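Local structure of putative xanthine dehydrogenase YAGS fad-binding subunit (5G5G) at residues A409-W414 / R606-C611; I374-F379 / H433-G438; V672-D677 / K688-L693; M632-A637 / A700-A705; P356-L361 / G694-S699. The protein binds the molybdenum ion and its pterin cytosine dinucleotide cofactor, and probably oxidises aldehydes as one chain of a three-chain periplasmic aldehyde oxidase. All blocks are in the same frame, centred on the assembly; numbering follows the deposited sequence.

From the N terminus, residues 356-361 come first and are separated by 332 residues from their partner 694-699, so contact 5 closes a very wide loop. Contacts 1 and 2 lie within that loop and cross each other: 374-379 pairs with 433-438, while 409-414, which falls between those two segments, reaches on to 606-611. They set helices 376-382 and 401-412 on one face of the sheet holding strands 429-441 and 602-612. Contact 4 crosses contact 5, joining helices 619-638 and 698-710, which lie on the other face. Contact 3 closes a short loop inside both contacts 4 and 5 and carries the chain from edge strand 669-674 to the cofactor.

Contact 1. Residues A409-W414 / R606-C611; sequences ADKFGW and RMLAVC
Phe-412 and Leu-608 mark the closest backbone approach, their CA atoms 7.0 Å apart, where the last turn of helix 401-412 packs on strand 602-612 in a helix-on-sheet layer. The helix ends at Phe-412, Gly-413 leaves it with a positive phi (78°), and Trp-414 N bonds back to Ala-409 O at 2.9 Å. This ending leaves Phe-412 O available to the strand. Arg-606 NH1 donates to that oxygen at 2.8 Å, with an almost straight N-H...O angle of 176°; the acceptor lies in the guanidinium plane. The same guanidinium rests flat on one face of the Phe-412 ring, and its CZ is 4.0 Å from the ring centroid, which makes a cation-pi stack. A bend at chi3 (46°) turns the otherwise extended arginine back over the ring. Its NH2 forms a salt bridge with Glu-592 and also donates to a water that in turn donates to Gly-413 O, so the planar group is fixed by bonds at its edge as well as by the stack. A methionine in place of Arg-606 would probably leave Phe-412 O without its strand donor and Glu-592 without this charged mate. Farther along the strand the contact is apolar: Leu-608 CD2 touches Phe-412 CB at 4.0 Å and, with the two side chains crossing at about a right angle, lies 3.9 Å from Lys-411 CB.

Contact 2. Residues I374-F379 / H433-G438; sequences IDPVEF and HGVAAG
Asp-375 OD1 is gripped by two backbone N-H groups, the classic N-cap of a helix, here opening helix 376-382 where its first turn meets strand 429-441. Glu-378 N donates at 3.1 Å to the anti lone pair of OD1, whereas the bond from Val-377 N is weak because its N-H...O angle is only 126°. The other carboxylate oxygen, OD2, accepts from Trp-414 NE1, so the cap is tied to the end of helix 401-412 as well. Across the contact no hydrogen bond is made, and the touching atoms are all apolar. Val-435 points from the strand toward the first turn and presents a single methyl, CG1, which chi1 (61°) places between the backbone N and the carbonyl carbon. Pro-376 meets this methyl with the side of its ring, CB lying 4.0 Å from Val-435 CG1 and the ring CG following closely. A methyl-to-methyl contact adds to it: Val-377 CG2 approaches Val-435 CG1 to 4.1 Å, the two side chains nearly perpendicular. Trp-414 touches Pro-376, Val-377 and Val-435, forming a buried apolar cluster. On the backbone, Val-435 O accepts from Asn-704 ND2 of helix 698-710.

Contact 3. Residues V672-D677 / K688-L693; sequences VIFLDD and KGVGEL. With MCN (pterin cytosine dinucleotide), chain Y; MOS (dioxothiomolybdenum(VI) ion), chain Z.
The Phe-674 ring carries Val-672 CG1 over one face, 3.7 Å above its plane, while Val-690 CG2 comes obliquely to its CE1 at 3.9 Å from the molybdopterin-binding loop 688-693. Val-690 has a second duty: its other methyl, CG1, packs against MCN C6, so this residue separates the aromatic ring from the cytosine end of the cofactor. Within this loop the polar grip on the cofactor comes from the backbone. Val-690 N and Gly-691 N both donate to the cofactor phosphate oxygen MCN O2A, the Gly-691 bond measuring 2.8 Å at an N-H...O angle of 168°, and Lys-688 O accepts from MCN N4. At Gly-691 a CB would crowd MCN C7, a steric reason for the bare backbone there. The ends of the contact are joined by a weak salt bridge from Lys-688 NZ to Asp-677 OD2, 3.4 Å long; Lys-688 also pairs with Asp-679, and Asp-677 accepts from Gln-400. Glu-692 extends toward the metal site, its OE1 in a salt bridge with Arg-440 and its OE2 accepting from Ala-351 N. An alanine at Glu-692 would probably leave Arg-440 without its charged mate and Ala-351 N without its acceptor, and open a gap beside MCN S8'. The molybdenum is bound by MCN S7' and MCN S8', and Glu-692 CD sits 3.4 Å from MCN S8'.

Contact 4. Residues M632-A637 / A700-A705; sequences MGMGAA and AAIANA
Ile-702 points out of helix 698-710 toward helix 619-638 and enters between Met-634 and Ala-637, residues one turn apart. The two helices form a buried pair in which the axes of segments 632-637 and 700-705 approach to 9.2 Å with a signed crossing angle of -53°. Both branches of the isoleucine make contact. CG2 lies against Ala-637 CB at 3.8 Å, the two side chains facing each other. CG1 stands beside the backbone N (chi1 -62°), and this carries CD1 across to the backbone of the partner helix, 3.7 Å from Met-634 CA. There the methyl also comes 4.0 Å from Gly-633 O, an oxygen that accepts from Ser-699 OG. Gly-633 adds no side chain of its own and Ala-637 only a methyl, and these small residues let the isoleucine approach the partner backbone. Behind the pair, Ile-702 also touches Val-591 of strand 584-596, so it packs against both the partner helix and the sheet. Ala-637 CB is met by both arms, lying 3.9 Å from Ile-702 CD1.

Contact 5. Residues P356-L361 / G694-S699; sequences PGLMAL and GLCGVS
Apolar contact is led by Leu-358 of helix 354-372, which drives its CD1 against Cys-696 CB at 3.5 Å, tighter than usual for two carbons. Its CG lies beside the backbone N (chi1 -66°), which lets CD1 reach the turn before helix 698-710, and the same methyl lies 3.8 Å from Gly-697 N. Met-359 lies against Ser-699 through CG, 3.6 Å from Ser-699 CB. A bend at chi3 (83°) then brings the terminal methyl back, so that Met-359 CE is 4.0 Å from Ser-699 CB, and the serine carbon is met by the carbons on both sides of the sulfur.

No hydrogen bond crosses between the segments: Val-698 N donates to Leu-695 O at 3.1 Å and closes the turn, while Ser-699 OG ties the contact to helix 619-638 through Gly-633 O.

Backbone closeness is the third element. Leu-358 CA and Gly-697 CA are only 5.4 Å apart. Gly-697 is the N-cap of helix 698-710 with a phi of 89°, where a CB would press on the carbonyl oxygen of Cys-696.

Both segments follow closely on residues of the molybdenum pocket, Arg-350 and Pro-352 on one side and Glu-692 on the other. Cys-696, whose side chain is about 10 Å from the bound molybdenum ion, also touches Ala-351, consistent with a second layer behind the molybdenum cofactor site.

Contact 1. Residues A409-W414 / R606-C611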
# COMPACT_ATOMS: atom_id res chain seq x y z
N ALA C 409 -19.39 -20.64 9.60
CA ALA C 409 -18.88 -21.95 10.03
C ALA C 409 -19.30 -23.03 9.04
O ALA C 409 -18.51 -23.90 8.71
CB ALA C 409 -19.37 -22.31 11.44
N ASP C 410 -20.58 -23.00 8.64
CA ASP C 410 -21.15 -24.00 7.70
C ASP C 410 -20.46 -23.94 6.33
O ASP C 410 -20.07 -24.96 5.79
CB ASP C 410 -22.68 -23.82 7.55
CG ASP C 410 -23.49 -24.25 8.82
OD1 ASP C 410 -22.93 -24.87 9.75
OD2 ASP C 410 -24.72 -23.96 8.88
N LYS C 411 -20.35 -22.75 5.76
CA LYS C 411 -19.76 -22.58 4.45
C LYS C 411 -18.28 -22.93 4.46
O LYS C 411 -17.79 -23.54 3.52
CB LYS C 411 -19.91 -21.14 3.96
CG LYS C 411 -19.24 -20.85 2.65
CD LYS C 411 -19.90 -21.56 1.47
CE LYS C 411 -19.20 -21.28 0.12
NZ LYS C 411 -18.78 -19.86 0.02
N PHE C 412 -17.58 -22.52 5.51
CA PHE C 412 -16.12 -22.71 5.61
C PHE C 412 -15.71 -24.11 5.90
O PHE C 412 -14.58 -24.44 5.66
CB PHE C 412 -15.60 -21.80 6.72
CG PHE C 412 -14.10 -21.72 6.83
CD1 PHE C 412 -13.36 -20.93 5.99
CD2 PHE C 412 -13.46 -22.37 7.90
CE1 PHE C 412 -11.96 -20.80 6.18
CE2 PHE C 412 -12.09 -22.22 8.12
CZ PHE C 412 -11.34 -21.43 7.26
N GLY C 413 -16.61 -24.89 6.49
CA GLY C 413 -16.29 -26.22 6.96
C GLY C 413 -15.53 -26.16 8.27
O GLY C 413 -14.57 -26.93 8.48
N TRP C 414 -16.02 -25.31 9.19
CA TRP C 414 -15.38 -25.13 10.47
C TRP C 414 -15.27 -26.41 11.29
O TRP C 414 -14.28 -26.62 12.00
CB TRP C 414 -16.13 -24.06 11.27
CG TRP C 414 -15.58 -23.81 12.59
CD1 TRP C 414 -16.11 -24.19 13.77
CD2 TRP C 414 -14.36 -23.12 12.88
NE1 TRP C 414 -15.31 -23.74 14.80
CE2 TRP C 414 -14.23 -23.09 14.28
CE3 TRP C 414 -13.39 -22.49 12.10
CZ2 TRP C 414 -13.13 -22.49 14.92
CZ3 TRP C 414 -12.30 -21.87 12.74
CH2 TRP C 414 -12.19 -21.88 14.11
N ARG C 606 -7.06 -19.53 2.60
CA ARG C 606 -8.46 -19.32 2.30
C ARG C 606 -9.00 -18.33 3.32
O ARG C 606 -8.64 -18.40 4.51
CB ARG C 606 -9.16 -20.67 2.44
CG ARG C 606 -10.58 -20.70 1.97
CD ARG C 606 -11.01 -22.17 1.83
NE ARG C 606 -10.65 -23.07 2.95
CZ ARG C 606 -11.52 -23.61 3.82
NH1 ARG C 606 -12.81 -23.36 3.77
NH2 ARG C 606 -11.11 -24.45 4.75
N MET C 607 -9.83 -17.39 2.84
CA MET C 607 -10.54 -16.46 3.72
C MET C 607 -12.01 -16.37 3.35
O MET C 607 -12.33 -16.32 2.17
CB MET C 607 -9.91 -15.06 3.66
CG MET C 607 -8.43 -15.04 3.94
SD MET C 607 -7.78 -13.36 3.74
CE MET C 607 -8.44 -12.57 5.18
N LEU C 608 -12.86 -16.36 4.39
CA LEU C 608 -14.29 -16.14 4.24
C LEU C 608 -14.70 -15.01 5.18
O LEU C 608 -14.32 -15.02 6.35
CB LEU C 608 -15.10 -17.38 4.55
CG LEU C 608 -16.63 -17.21 4.61
CD1 LEU C 608 -17.21 -16.83 3.26
CD2 LEU C 608 -17.29 -18.49 5.13
N ALA C 609 -15.45 -14.05 4.69
CA ALA C 609 -16.13 -13.05 5.53
C ALA C 609 -17.65 -13.17 5.33
O ALA C 609 -18.13 -13.12 4.19
CB ALA C 609 -15.69 -11.66 5.17
N VAL C 610 -18.39 -13.28 6.42
CA VAL C 610 -19.81 -13.19 6.38
C VAL C 610 -20.23 -11.90 7.11
O VAL C 610 -19.97 -11.73 8.30
CB VAL C 610 -20.50 -14.43 6.98
CG1 VAL C 610 -22.01 -14.32 6.83
CG2 VAL C 610 -20.00 -15.75 6.33
N CYS C 611 -20.88 -10.98 6.38
CA CYS C 611 -21.20 -9.64 6.86
C CYS C 611 -22.69 -9.36 6.93
O CYS C 611 -23.47 -9.77 6.02
CB CYS C 611 -20.57 -8.64 5.90
SG CYS C 611 -18.80 -8.77 5.85
O HOH W 1 -12.21 -26.45 6.48

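Contact 2. Residues I374-F379 / H433-G438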
# COMPACT_ATOMS: atom_id res chain seq x y z
N ILE C 374 -14.52 -24.64 25.18
CA ILE C 374 -15.71 -24.38 24.36
C ILE C 374 -15.22 -23.95 23.00
O ILE C 374 -14.33 -23.12 22.90
CB ILE C 374 -16.58 -23.28 25.01
CG1 ILE C 374 -17.06 -23.76 26.41
CG2 ILE C 374 -17.75 -22.90 24.12
CD1 ILE C 374 -17.82 -22.69 27.18
N ASP C 375 -15.81 -24.51 21.95
CA ASP C 375 -15.53 -24.09 20.56
C ASP C 375 -15.67 -22.57 20.45
O ASP C 375 -16.62 -21.99 20.95
CB ASP C 375 -16.48 -24.80 19.59
CG ASP C 375 -16.38 -24.27 18.19
OD1 ASP C 375 -17.10 -23.30 17.90
OD2 ASP C 375 -15.59 -24.80 17.39
N PRO C 376 -14.73 -21.90 19.78
CA PRO C 376 -14.74 -20.43 19.80
C PRO C 376 -15.93 -19.79 19.07
O PRO C 376 -16.31 -18.66 19.39
CB PRO C 376 -13.40 -20.03 19.13
CG PRO C 376 -12.95 -21.25 18.46
CD PRO C 376 -13.53 -22.44 19.16
N VAL C 377 -16.53 -20.50 18.12
CA VAL C 377 -17.77 -19.99 17.48
C VAL C 377 -18.89 -20.11 18.49
O VAL C 377 -19.58 -19.14 18.74
CB VAL C 377 -18.13 -20.76 16.20
CG1 VAL C 377 -19.51 -20.36 15.69
CG2 VAL C 377 -17.06 -20.57 15.14
N GLU C 378 -19.06 -21.29 19.10
CA GLU C 378 -20.10 -21.47 20.11
C GLU C 378 -19.95 -20.53 21.30
O GLU C 378 -20.94 -20.08 21.87
CB GLU C 378 -20.12 -22.91 20.62
CG GLU C 378 -20.66 -23.91 19.58
CD GLU C 378 -22.10 -23.61 19.10
OE1 GLU C 378 -22.95 -23.03 19.83
OE2 GLU C 378 -22.38 -23.96 17.95
N PHE C 379 -18.70 -20.23 21.66
CA PHE C 379 -18.43 -19.34 22.77
C PHE C 379 -18.97 -17.94 22.52
O PHE C 379 -19.52 -17.35 23.40
CB PHE C 379 -16.92 -19.27 23.07
CG PHE C 379 -16.59 -18.51 24.32
CD1 PHE C 379 -16.77 -19.08 25.56
CD2 PHE C 379 -16.07 -17.23 24.24
CE1 PHE C 379 -16.46 -18.40 26.73
CE2 PHE C 379 -15.72 -16.55 25.40
CZ PHE C 379 -15.91 -17.12 26.64
N HIS C 433 -6.84 -23.26 11.22
CA HIS C 433 -8.10 -22.61 11.01
C HIS C 433 -8.39 -21.71 12.19
O HIS C 433 -8.16 -22.12 13.34
CB HIS C 433 -9.23 -23.65 10.84
CG HIS C 433 -8.98 -24.61 9.72
ND1 HIS C 433 -8.33 -25.81 9.90
CD2 HIS C 433 -9.20 -24.49 8.39
CE1 HIS C 433 -8.23 -26.43 8.74
NE2 HIS C 433 -8.71 -25.63 7.80
N GLY C 434 -8.83 -20.49 11.92
CA GLY C 434 -9.16 -19.49 12.94
C GLY C 434 -10.42 -18.73 12.62
O GLY C 434 -10.81 -18.60 11.45
N VAL C 435 -11.05 -18.21 13.68
CA VAL C 435 -12.20 -17.38 13.53
C VAL C 435 -12.10 -16.16 14.40
O VAL C 435 -11.46 -16.20 15.47
CB VAL C 435 -13.50 -18.17 13.89
CG1 VAL C 435 -13.46 -18.64 15.36
CG2 VAL C 435 -14.76 -17.40 13.59
N ALA C 436 -12.78 -15.10 13.96
CA ALA C 436 -12.99 -13.90 14.80
C ALA C 436 -14.27 -13.19 14.38
O ALA C 436 -14.72 -13.32 13.21
CB ALA C 436 -11.81 -12.94 14.70
N ALA C 437 -14.81 -12.39 15.30
CA ALA C 437 -15.92 -11.51 15.03
C ALA C 437 -15.42 -10.13 14.59
O ALA C 437 -14.36 -9.67 15.02
CB ALA C 437 -16.76 -11.33 16.27
N GLY C 438 -16.22 -9.50 13.73
CA GLY C 438 -16.13 -8.11 13.42
C GLY C 438 -17.34 -7.33 13.89
O GLY C 438 -18.43 -7.85 14.01

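Contact 3. Residues V672-D677 / K688-L693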
# COMPACT_ATOMS: atom_id res chain seq x y z
N VAL C 672 -16.95 -13.86 0.15
CA VAL C 672 -17.75 -12.94 0.94
C VAL C 672 -19.23 -13.34 0.83
O VAL C 672 -19.70 -13.61 -0.28
CB VAL C 672 -17.60 -11.49 0.48
CG1 VAL C 672 -18.45 -10.56 1.36
CG2 VAL C 672 -16.16 -11.00 0.50
N ILE C 673 -19.96 -13.33 1.95
CA ILE C 673 -21.43 -13.56 1.92
C ILE C 673 -22.03 -12.39 2.68
O ILE C 673 -21.59 -12.11 3.80
CB ILE C 673 -21.82 -14.86 2.62
CG1 ILE C 673 -21.29 -16.08 1.83
CG2 ILE C 673 -23.34 -14.98 2.81
CD1 ILE C 673 -21.44 -17.39 2.54
N PHE C 674 -23.04 -11.76 2.08
CA PHE C 674 -23.80 -10.73 2.76
C PHE C 674 -25.12 -11.29 3.20
O PHE C 674 -25.89 -11.74 2.37
CB PHE C 674 -24.03 -9.52 1.88
CG PHE C 674 -22.76 -8.80 1.52
CD1 PHE C 674 -22.09 -8.06 2.50
CD2 PHE C 674 -22.28 -8.84 0.25
CE1 PHE C 674 -20.90 -7.37 2.20
CE2 PHE C 674 -21.09 -8.17 -0.06
CZ PHE C 674 -20.41 -7.47 0.93
N LEU C 675 -25.39 -11.27 4.49
CA LEU C 675 -26.73 -11.56 4.96
C LEU C 675 -27.65 -10.41 4.59
O LEU C 675 -27.22 -9.24 4.52
CB LEU C 675 -26.72 -11.72 6.50
CG LEU C 675 -25.86 -12.89 7.01
CD1 LEU C 675 -26.06 -13.11 8.51
CD2 LEU C 675 -26.14 -14.18 6.30
N ASP C 676 -28.90 -10.72 4.30
CA ASP C 676 -29.96 -9.70 4.12
C ASP C 676 -30.10 -9.11 5.54
O ASP C 676 -30.55 -9.81 6.44
CB ASP C 676 -31.37 -10.29 3.73
CG ASP C 676 -31.64 -10.51 2.19
OD1 ASP C 676 -30.75 -10.20 1.37
OD2 ASP C 676 -32.78 -11.03 1.79
N ASP C 677 -29.74 -7.88 5.75
CA ASP C 677 -29.77 -7.32 7.06
C ASP C 677 -30.53 -5.99 7.02
O ASP C 677 -30.29 -5.12 7.81
CB ASP C 677 -28.33 -7.17 7.47
CG ASP C 677 -28.15 -6.75 8.88
OD1 ASP C 677 -28.75 -7.42 9.78
OD2 ASP C 677 -27.37 -5.76 9.10
N LYS C 688 -26.61 0.00 5.87
CA LYS C 688 -25.60 0.41 6.86
C LYS C 688 -24.21 0.32 6.23
O LYS C 688 -24.04 -0.21 5.11
CB LYS C 688 -25.70 -0.43 8.15
CG LYS C 688 -27.03 -0.18 8.86
CD LYS C 688 -27.16 -0.95 10.19
CE LYS C 688 -27.24 -2.44 9.94
NZ LYS C 688 -27.74 -3.09 11.21
N GLY C 689 -23.20 0.81 6.94
CA GLY C 689 -21.85 0.83 6.42
C GLY C 689 -21.23 -0.55 6.28
O GLY C 689 -21.55 -1.46 7.04
N VAL C 690 -20.30 -0.67 5.33
CA VAL C 690 -19.49 -1.90 5.18
C VAL C 690 -17.99 -1.74 5.03
O VAL C 690 -17.22 -2.67 5.29
CB VAL C 690 -20.03 -2.77 4.04
CG1 VAL C 690 -19.54 -2.29 2.68
CG2 VAL C 690 -19.74 -4.26 4.30
N GLY C 691 -17.59 -0.60 4.51
CA GLY C 691 -16.19 -0.37 4.14
C GLY C 691 -15.15 -0.47 5.26
O GLY C 691 -13.99 -0.77 4.96
N GLU C 692 -15.57 -0.21 6.50
CA GLU C 692 -14.73 -0.39 7.68
C GLU C 692 -14.96 -1.72 8.37
O GLU C 692 -14.00 -2.38 8.78
CB GLU C 692 -14.87 0.80 8.62
CG GLU C 692 -14.40 2.14 8.04
CD GLU C 692 -14.47 3.26 9.08
OE1 GLU C 692 -15.56 3.55 9.61
OE2 GLU C 692 -13.38 3.82 9.36
N LEU C 693 -16.22 -2.13 8.44
CA LEU C 693 -16.62 -3.43 8.99
C LEU C 693 -15.76 -4.56 8.40
O LEU C 693 -15.31 -5.45 9.11
CB LEU C 693 -18.10 -3.70 8.70
CG LEU C 693 -18.53 -5.13 9.07
CD1 LEU C 693 -18.48 -5.37 10.58
CD2 LEU C 693 -19.92 -5.36 8.49
N1 MCN Y . -21.88 -0.47 -0.01
C2 MCN Y . -23.01 -1.14 -0.67
N3 MCN Y . -24.06 -1.22 0.43
C4 MCN Y . -24.05 -0.94 1.73
C5 MCN Y . -22.83 -0.15 2.12
C6 MCN Y . -21.83 -0.03 1.29
O2 MCN Y . -23.13 -1.49 -1.72
N4 MCN Y . -24.95 -1.15 2.61
C1' MCN Y . -20.70 -0.47 -0.86
C2D MCN Y . -20.79 0.61 -2.00
O2' MCN Y . -19.99 0.20 -3.11
C3' MCN Y . -20.21 1.72 -1.29
C4D MCN Y . -18.97 1.25 -0.39
O4D MCN Y . -19.55 -0.11 -0.09
O3' MCN Y . -19.69 2.86 -2.06
C5' MCN Y . -18.61 1.83 0.85
O5' MCN Y . -19.68 2.45 1.52
PA MCN Y . -19.52 2.76 3.03
O1A MCN Y . -20.66 3.71 3.40
O2A MCN Y . -19.29 1.51 3.80
O3A MCN Y . -18.08 3.63 3.11
PB MCN Y . -17.97 5.18 2.82
O1B MCN Y . -18.22 5.95 4.05
O2B MCN Y . -18.74 5.51 1.58
O3B MCN Y . -16.46 5.21 2.38
C10 MCN Y . -15.41 5.32 3.43
C9' MCN Y . -14.73 4.03 3.74
C8' MCN Y . -13.73 4.32 4.99
S8' MCN Y . -14.24 5.23 6.30
C7' MCN Y . -12.55 3.99 4.80
S7' MCN Y . -11.26 4.40 5.97
C6' MCN Y . -12.10 2.99 3.70
C7 MCN Y . -13.46 2.44 3.05
O9' MCN Y . -14.29 3.45 2.63
N5' MCN Y . -11.43 3.91 2.65
C4A MCN Y . -11.21 3.38 1.26
N8' MCN Y . -13.09 1.69 1.83
C4B MCN Y . -12.22 2.22 0.95
N1' MCN Y . -12.01 1.55 -0.26
C2' MCN Y . -11.33 2.14 -1.33
N2' MCN Y . -11.13 1.54 -2.41
N3' MCN Y . -10.47 3.14 -0.98
C4' MCN Y . -10.45 3.95 0.14
O4' MCN Y . -9.76 4.92 0.51
MO MOS Z . -12.28 5.98 7.32
S MOS Z . -10.61 5.93 8.93
O1 MOS Z . -11.73 7.49 6.53
O2 MOS Z . -13.35 6.69 8.97
O HOH W 2 -26.21 -5.18 11.16

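Contact 4. Residues M632-A637 / A700-A705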
# COMPACT_ATOMS: atom_id res chain seq x y z
N MET C 632 -6.23 -5.83 3.48
CA MET C 632 -5.59 -4.89 4.40
C MET C 632 -5.42 -5.50 5.81
O MET C 632 -4.41 -5.26 6.48
CB MET C 632 -6.42 -3.60 4.42
CG MET C 632 -5.77 -2.48 5.13
SD MET C 632 -6.67 -0.93 4.74
CE MET C 632 -6.07 -0.51 3.14
N GLY C 633 -6.36 -6.35 6.20
CA GLY C 633 -6.24 -7.10 7.43
C GLY C 633 -5.14 -8.16 7.40
O GLY C 633 -4.51 -8.45 8.43
N MET C 634 -4.96 -8.79 6.26
CA MET C 634 -3.80 -9.68 6.07
C MET C 634 -2.51 -8.88 6.31
O MET C 634 -1.57 -9.38 6.96
CB MET C 634 -3.78 -10.34 4.70
CG MET C 634 -2.85 -11.55 4.63
SD MET C 634 -2.48 -12.13 2.98
CE MET C 634 -4.11 -12.49 2.37
N GLY C 635 -2.46 -7.67 5.76
CA GLY C 635 -1.29 -6.80 5.97
C GLY C 635 -0.99 -6.57 7.45
O GLY C 635 0.14 -6.78 7.95
N ALA C 636 -2.02 -6.12 8.13
CA ALA C 636 -1.96 -5.84 9.53
C ALA C 636 -1.57 -7.03 10.35
O ALA C 636 -0.81 -6.89 11.33
CB ALA C 636 -3.29 -5.25 10.02
N ALA C 637 -2.03 -8.21 9.94
CA ALA C 637 -1.75 -9.40 10.71
C ALA C 637 -0.31 -9.89 10.53
O ALA C 637 0.27 -10.45 11.49
CB ALA C 637 -2.72 -10.53 10.39
N ALA C 700 -7.20 -10.71 13.68
CA ALA C 700 -7.24 -11.69 14.76
C ALA C 700 -7.65 -13.07 14.26
O ALA C 700 -7.20 -14.09 14.79
CB ALA C 700 -8.19 -11.29 15.85
N ALA C 701 -8.55 -13.14 13.28
CA ALA C 701 -8.86 -14.46 12.70
C ALA C 701 -7.60 -15.11 12.13
O ALA C 701 -7.37 -16.27 12.38
CB ALA C 701 -9.93 -14.38 11.65
N ILE C 702 -6.73 -14.32 11.48
CA ILE C 702 -5.44 -14.86 11.03
C ILE C 702 -4.53 -15.29 12.21
O ILE C 702 -3.92 -16.37 12.18
CB ILE C 702 -4.76 -13.82 10.12
CG1 ILE C 702 -5.64 -13.61 8.88
CG2 ILE C 702 -3.32 -14.25 9.75
CD1 ILE C 702 -5.20 -12.39 8.09
N ALA C 703 -4.38 -14.44 13.20
CA ALA C 703 -3.62 -14.80 14.40
C ALA C 703 -4.11 -16.09 15.06
O ALA C 703 -3.29 -16.96 15.39
CB ALA C 703 -3.65 -13.66 15.43
N ASN C 704 -5.43 -16.22 15.20
CA ASN C 704 -6.03 -17.39 15.80
C ASN C 704 -5.76 -18.65 14.93
O ASN C 704 -5.57 -19.73 15.45
CB ASN C 704 -7.49 -17.15 15.99
CG ASN C 704 -7.80 -16.11 17.10
OD1 ASN C 704 -6.99 -15.84 17.97
ND2 ASN C 704 -8.99 -15.60 17.09
N ALA C 705 -5.76 -18.48 13.61
CA ALA C 705 -5.41 -19.57 12.67
C ALA C 705 -3.96 -19.96 12.79
O ALA C 705 -3.63 -21.13 12.73
CB ALA C 705 -5.75 -19.17 11.21

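Contact 5. Residues P356-L361 / G694-S699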
# COMPACT_ATOMS: atom_id res chain seq x y z
N PRO C 356 -7.60 -2.13 15.72
CA PRO C 356 -6.68 -2.65 16.75
C PRO C 356 -7.37 -3.22 17.97
O PRO C 356 -6.86 -4.20 18.58
CB PRO C 356 -5.79 -1.43 17.07
CG PRO C 356 -6.67 -0.23 16.77
CD PRO C 356 -7.48 -0.66 15.57
N GLY C 357 -8.54 -2.70 18.33
CA GLY C 357 -9.25 -3.24 19.48
C GLY C 357 -9.62 -4.69 19.29
O GLY C 357 -9.46 -5.51 20.20
N LEU C 358 -10.19 -5.01 18.12
CA LEU C 358 -10.51 -6.41 17.79
C LEU C 358 -9.29 -7.24 17.54
O LEU C 358 -9.32 -8.45 17.78
CB LEU C 358 -11.46 -6.48 16.57
CG LEU C 358 -12.85 -5.88 16.87
CD1 LEU C 358 -13.55 -5.55 15.57
CD2 LEU C 358 -13.68 -6.88 17.66
N MET C 359 -8.20 -6.63 17.09
CA MET C 359 -6.93 -7.39 16.96
C MET C 359 -6.51 -7.99 18.33
O MET C 359 -5.99 -9.10 18.37
CB MET C 359 -5.81 -6.54 16.41
CG MET C 359 -5.89 -6.33 14.91
SD MET C 359 -4.85 -5.04 14.24
CE MET C 359 -3.31 -5.91 14.09
N ALA C 360 -6.81 -7.28 19.40
CA ALA C 360 -6.62 -7.76 20.78
C ALA C 360 -7.80 -8.60 21.30
O ALA C 360 -7.58 -9.73 21.75
CB ALA C 360 -6.33 -6.61 21.70
N LEU C 361 -9.01 -8.03 21.32
CA LEU C 361 -10.13 -8.69 21.93
C LEU C 361 -10.39 -10.08 21.36
O LEU C 361 -10.71 -11.03 22.12
CB LEU C 361 -11.42 -7.82 21.83
CG LEU C 361 -12.72 -8.44 22.28
CD1 LEU C 361 -12.61 -8.73 23.79
CD2 LEU C 361 -13.85 -7.48 21.99
N GLY C 694 -15.51 -4.47 7.10
CA GLY C 694 -14.81 -5.54 6.42
C GLY C 694 -13.48 -5.86 7.00
O GLY C 694 -13.00 -6.99 6.84
N LEU C 695 -12.80 -4.84 7.54
CA LEU C 695 -11.49 -5.03 8.17
C LEU C 695 -11.53 -5.60 9.61
O LEU C 695 -10.60 -6.22 10.08
CB LEU C 695 -10.77 -3.68 8.19
CG LEU C 695 -9.39 -3.61 8.80
CD1 LEU C 695 -8.45 -4.54 8.08
CD2 LEU C 695 -8.82 -2.20 8.73
N CYS C 696 -12.60 -5.28 10.31
CA CYS C 696 -12.76 -5.54 11.72
C CYS C 696 -12.79 -7.01 12.02
O CYS C 696 -13.67 -7.73 11.50
CB CYS C 696 -14.05 -4.91 12.18
SG CYS C 696 -13.99 -3.06 12.10
N GLY C 697 -11.83 -7.47 12.83
CA GLY C 697 -11.70 -8.88 13.13
C GLY C 697 -10.82 -9.73 12.21
O GLY C 697 -10.45 -10.84 12.57
N VAL C 698 -10.43 -9.21 11.05
CA VAL C 698 -9.69 -10.02 10.09
C VAL C 698 -8.34 -10.47 10.66
O VAL C 698 -7.97 -11.65 10.58
CB VAL C 698 -9.45 -9.26 8.75
CG1 VAL C 698 -8.47 -10.02 7.86
CG2 VAL C 698 -10.79 -9.05 8.01
N SER C 699 -7.60 -9.52 11.20
CA SER C 699 -6.24 -9.82 11.63
C SER C 699 -6.24 -10.84 12.77
O SER C 699 -5.37 -11.71 12.84
CB SER C 699 -5.52 -8.53 12.07
OG SER C 699 -5.45 -7.66 10.97